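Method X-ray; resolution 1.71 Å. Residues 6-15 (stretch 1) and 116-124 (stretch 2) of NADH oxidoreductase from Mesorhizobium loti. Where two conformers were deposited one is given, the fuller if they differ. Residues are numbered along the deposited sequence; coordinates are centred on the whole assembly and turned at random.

Stretch 1 6-15: TIPSEMKALL
Stretch 2 116-124: NWGSWAEYA

Stretch 1 runs as a loop through Ser 9 and then as a strand from Glu 10 onward, while stretch 2 runs beside it as an irregular loop that becomes strand only at Tyr 123. The two run antiparallel: Leu 14 lies nearest Trp 120, Ala 13 nearest Ala 121 and Met 11 nearest Glu 122, with CA-CA distances of 5.6, 3.9 and 5.8 Å. Together they bury 556 Å².

Asn 116, with phi/psi of 63/31°, makes no contact with stretch 1. Trp 117 (-139/83°; chi1 m, chi2 102°) starts sideways, but its indole comes nearer, and Trp 117 CE3 lies 4.4 Å from CE of Met 11, a selenomethionine. Gly 118 (-68/170°) and Ser 119 (-79/-10°) stay clear of stretch 1. A weak hydrogen bond from Ala 121 N to Ser 119 O, 3.0 Å long, closes a tight local turn around Trp 120 (-88/63°).

That turn presents the carbonyl of Trp 120 to the strand, where Leu 14 N donates to Trp 120 O at 2.8 Å and 167°. Ala 13 CA makes a CA-H...O contact with Trp 120 O at 3.4 Å. The Trp 120 CB points toward stretch 1 and meets Leu 14 CD1 (Leu 14 chi1 m, chi2 t) at 4.0 Å, whereas the end of the indole (chi1 m, chi2 -4°) leads away.

Ala 121 is extended (-165/159°), as is Ala 13 (-161/164°), and the pair forms a single beta bridge. Where the backbones are bridged, the methyl groups also touch: Ala 13 CB lies 3.6 Å from Ala 121 CB. Met 11 CE packs against Ala 121 CB at 4.1 Å.

Glu 122 (-66/-31°) departs from the extended conformation and binds Lys 12 through both backbone and side chain. Glu 122 N donates to Lys 12 O (3.1 Å), and Lys 12 N donates to Glu 122 OE1 (3.0 Å, 165°), so a carboxylate oxygen takes a role a main-chain carbonyl would fill in a regular ladder. Glu 122 chi1 m, chi2 t and chi3 -39°, with Lys 12 p, t, t, m, bring Lys 12 NZ within 2.8 Å of Glu 122 OE2 in a salt bridge. A water donates to Glu 122 OE1 (3.0 Å) and Glu 10 O (2.8 Å).

Tyr 123 (-134/135°; chi1 m, chi2 82°) packs its CB 3.7 Å from Met 11 SE (p, t, t); the selenium lies at the ring edge, 5.3 Å from its centroid. Farther out, Pro 8 CD approaches Tyr 123 CZ at 3.6 Å. Ala 124 (-124/162°) points away.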

# COMPACT_ATOMS: atom_id res chain seq x y z
N THR A 6 -22.86 16.25 -44.05
CA THR A 6 -23.83 17.10 -43.37
C THR A 6 -24.00 16.69 -41.94
O THR A 6 -24.60 15.66 -41.65
CB THR A 6 -25.18 17.11 -44.10
OG1 THR A 6 -24.98 17.69 -45.38
CG2 THR A 6 -26.26 17.91 -43.34
N ILE A 7 -23.47 17.52 -41.06
CA ILE A 7 -23.52 17.36 -39.61
C ILE A 7 -23.93 18.72 -39.06
O ILE A 7 -23.48 19.73 -39.62
CB ILE A 7 -22.12 16.86 -39.10
CG1 ILE A 7 -21.86 15.39 -39.53
CG2 ILE A 7 -21.94 16.99 -37.57
CD1 ILE A 7 -20.54 15.16 -40.15
N PRO A 8 -24.76 18.84 -37.99
CA PRO A 8 -25.07 20.19 -37.47
C PRO A 8 -23.81 20.95 -37.10
O PRO A 8 -22.79 20.34 -36.74
CB PRO A 8 -25.86 19.91 -36.19
CG PRO A 8 -26.35 18.55 -36.32
CD PRO A 8 -25.43 17.79 -37.19
N SER A 9 -23.89 22.27 -37.12
CA SER A 9 -22.73 23.02 -36.70
C SER A 9 -22.90 23.48 -35.24
O SER A 9 -21.94 23.92 -34.64
CB SER A 9 -22.45 24.20 -37.63
OG SER A 9 -23.55 25.07 -37.71
N GLU A 10 -24.12 23.35 -34.68
CA GLU A 10 -24.39 23.74 -33.30
C GLU A 10 -25.05 22.58 -32.57
O GLU A 10 -25.77 21.80 -33.18
CB GLU A 10 -25.30 24.99 -33.31
CG GLU A 10 -25.54 25.65 -31.97
CD GLU A 10 -26.12 27.04 -32.10
OE1 GLU A 10 -25.56 27.85 -32.86
OE2 GLU A 10 -27.15 27.31 -31.44
N MSE A 11 -24.84 22.50 -31.27
CA MSE A 11 -25.47 21.43 -30.47
C MSE A 11 -25.76 21.86 -29.05
O MSE A 11 -25.16 22.82 -28.55
CB MSE A 11 -24.53 20.21 -30.43
CG MSE A 11 -23.17 20.53 -29.74
SE MSE A 11 -22.12 18.98 -29.53
CE MSE A 11 -20.79 19.70 -28.42
N LYS A 12 -26.68 21.16 -28.38
CA LYS A 12 -26.90 21.39 -26.97
C LYS A 12 -25.97 20.45 -26.21
O LYS A 12 -25.64 19.38 -26.70
CB LYS A 12 -28.37 21.24 -26.54
CG LYS A 12 -29.08 19.94 -26.83
CD LYS A 12 -30.52 20.02 -26.32
CE LYS A 12 -31.23 18.69 -26.19
NZ LYS A 12 -31.49 18.04 -27.49
N ALA A 13 -25.53 20.89 -25.02
CA ALA A 13 -24.59 20.13 -24.21
C ALA A 13 -24.64 20.61 -22.78
O ALA A 13 -25.18 21.69 -22.53
CB ALA A 13 -23.18 20.29 -24.76
N LEU A 14 -24.10 19.80 -21.83
CA LEU A 14 -23.98 20.16 -20.40
C LEU A 14 -22.53 20.53 -20.20
O LEU A 14 -21.66 19.65 -20.21
CB LEU A 14 -24.41 18.99 -19.48
CG LEU A 14 -25.80 18.43 -19.74
CD1 LEU A 14 -26.10 17.32 -18.77
CD2 LEU A 14 -26.89 19.54 -19.67
N LEU A 15 -22.27 21.84 -20.15
CA LEU A 15 -20.93 22.39 -20.14
C LEU A 15 -20.35 22.58 -18.77
O LEU A 15 -21.01 23.12 -17.88
CB LEU A 15 -20.93 23.74 -20.84
CG LEU A 15 -21.66 23.78 -22.16
CD1 LEU A 15 -21.76 25.21 -22.65
CD2 LEU A 15 -21.00 22.88 -23.19
N ASN A 116 -11.85 15.83 -24.15
CA ASN A 116 -12.41 17.09 -23.67
C ASN A 116 -13.63 17.53 -24.52
O ASN A 116 -13.94 18.71 -24.59
CB ASN A 116 -11.33 18.17 -23.57
CG ASN A 116 -10.43 17.93 -22.38
OD1 ASN A 116 -10.92 17.64 -21.28
ND2 ASN A 116 -9.11 18.09 -22.57
N TRP A 117 -14.36 16.54 -25.06
CA TRP A 117 -15.66 16.67 -25.75
C TRP A 117 -16.49 15.51 -25.27
O TRP A 117 -16.53 14.46 -25.89
CB TRP A 117 -15.50 16.67 -27.28
CG TRP A 117 -14.77 17.88 -27.75
CD1 TRP A 117 -13.46 17.95 -28.13
CD2 TRP A 117 -15.25 19.23 -27.72
NE1 TRP A 117 -13.13 19.25 -28.43
CE2 TRP A 117 -14.20 20.06 -28.15
CE3 TRP A 117 -16.50 19.81 -27.41
CZ2 TRP A 117 -14.34 21.43 -28.28
CZ3 TRP A 117 -16.64 21.18 -27.53
CH2 TRP A 117 -15.57 21.98 -27.96
N GLY A 118 -17.10 15.72 -24.11
CA GLY A 118 -17.82 14.68 -23.39
C GLY A 118 -19.09 14.16 -23.99
O GLY A 118 -19.68 14.76 -24.88
N SER A 119 -19.59 13.08 -23.38
CA SER A 119 -20.80 12.45 -23.89
C SER A 119 -22.11 13.17 -23.50
O SER A 119 -23.15 12.76 -23.99
CB SER A 119 -20.87 11.01 -23.39
OG SER A 119 -20.92 10.97 -21.98
N TRP A 120 -22.10 14.15 -22.60
CA TRP A 120 -23.33 14.85 -22.16
C TRP A 120 -23.58 16.02 -23.11
O TRP A 120 -23.54 17.21 -22.75
CB TRP A 120 -23.24 15.29 -20.69
CG TRP A 120 -23.07 14.16 -19.72
CD1 TRP A 120 -23.08 12.82 -20.00
CD2 TRP A 120 -22.85 14.27 -18.33
NE1 TRP A 120 -22.86 12.10 -18.86
CE2 TRP A 120 -22.72 12.96 -17.81
CE3 TRP A 120 -22.74 15.36 -17.46
CZ2 TRP A 120 -22.51 12.71 -16.46
CZ3 TRP A 120 -22.53 15.11 -16.11
CH2 TRP A 120 -22.37 13.80 -15.63
N ALA A 121 -23.80 15.64 -24.37
CA ALA A 121 -23.86 16.51 -25.52
C ALA A 121 -24.47 15.78 -26.66
O ALA A 121 -24.47 14.55 -26.66
CB ALA A 121 -22.43 16.91 -25.88
N GLU A 122 -24.98 16.50 -27.64
CA GLU A 122 -25.54 15.86 -28.81
C GLU A 122 -24.47 15.12 -29.62
O GLU A 122 -24.79 14.13 -30.27
CB GLU A 122 -26.27 16.88 -29.66
CG GLU A 122 -27.64 17.14 -29.05
CD GLU A 122 -28.50 18.17 -29.74
OE1 GLU A 122 -27.96 19.20 -30.20
OE2 GLU A 122 -29.74 18.02 -29.68
N TYR A 123 -23.24 15.62 -29.60
CA TYR A 123 -22.07 15.06 -30.29
C TYR A 123 -20.90 15.05 -29.34
O TYR A 123 -20.63 16.06 -28.68
CB TYR A 123 -21.72 15.88 -31.55
CG TYR A 123 -22.85 15.87 -32.55
CD1 TYR A 123 -23.94 16.75 -32.41
CD2 TYR A 123 -22.91 14.91 -33.55
CE1 TYR A 123 -25.06 16.64 -33.22
CE2 TYR A 123 -24.03 14.81 -34.39
CZ TYR A 123 -25.09 15.69 -34.23
OH TYR A 123 -26.19 15.59 -35.02
N ALA A 124 -20.17 13.93 -29.31
CA ALA A 124 -18.98 13.78 -28.46
C ALA A 124 -17.81 13.40 -29.33
O ALA A 124 -18.01 13.00 -30.48
CB ALA A 124 -19.22 12.69 -27.41
O HOH W 1 -27.91 20.02 -33.06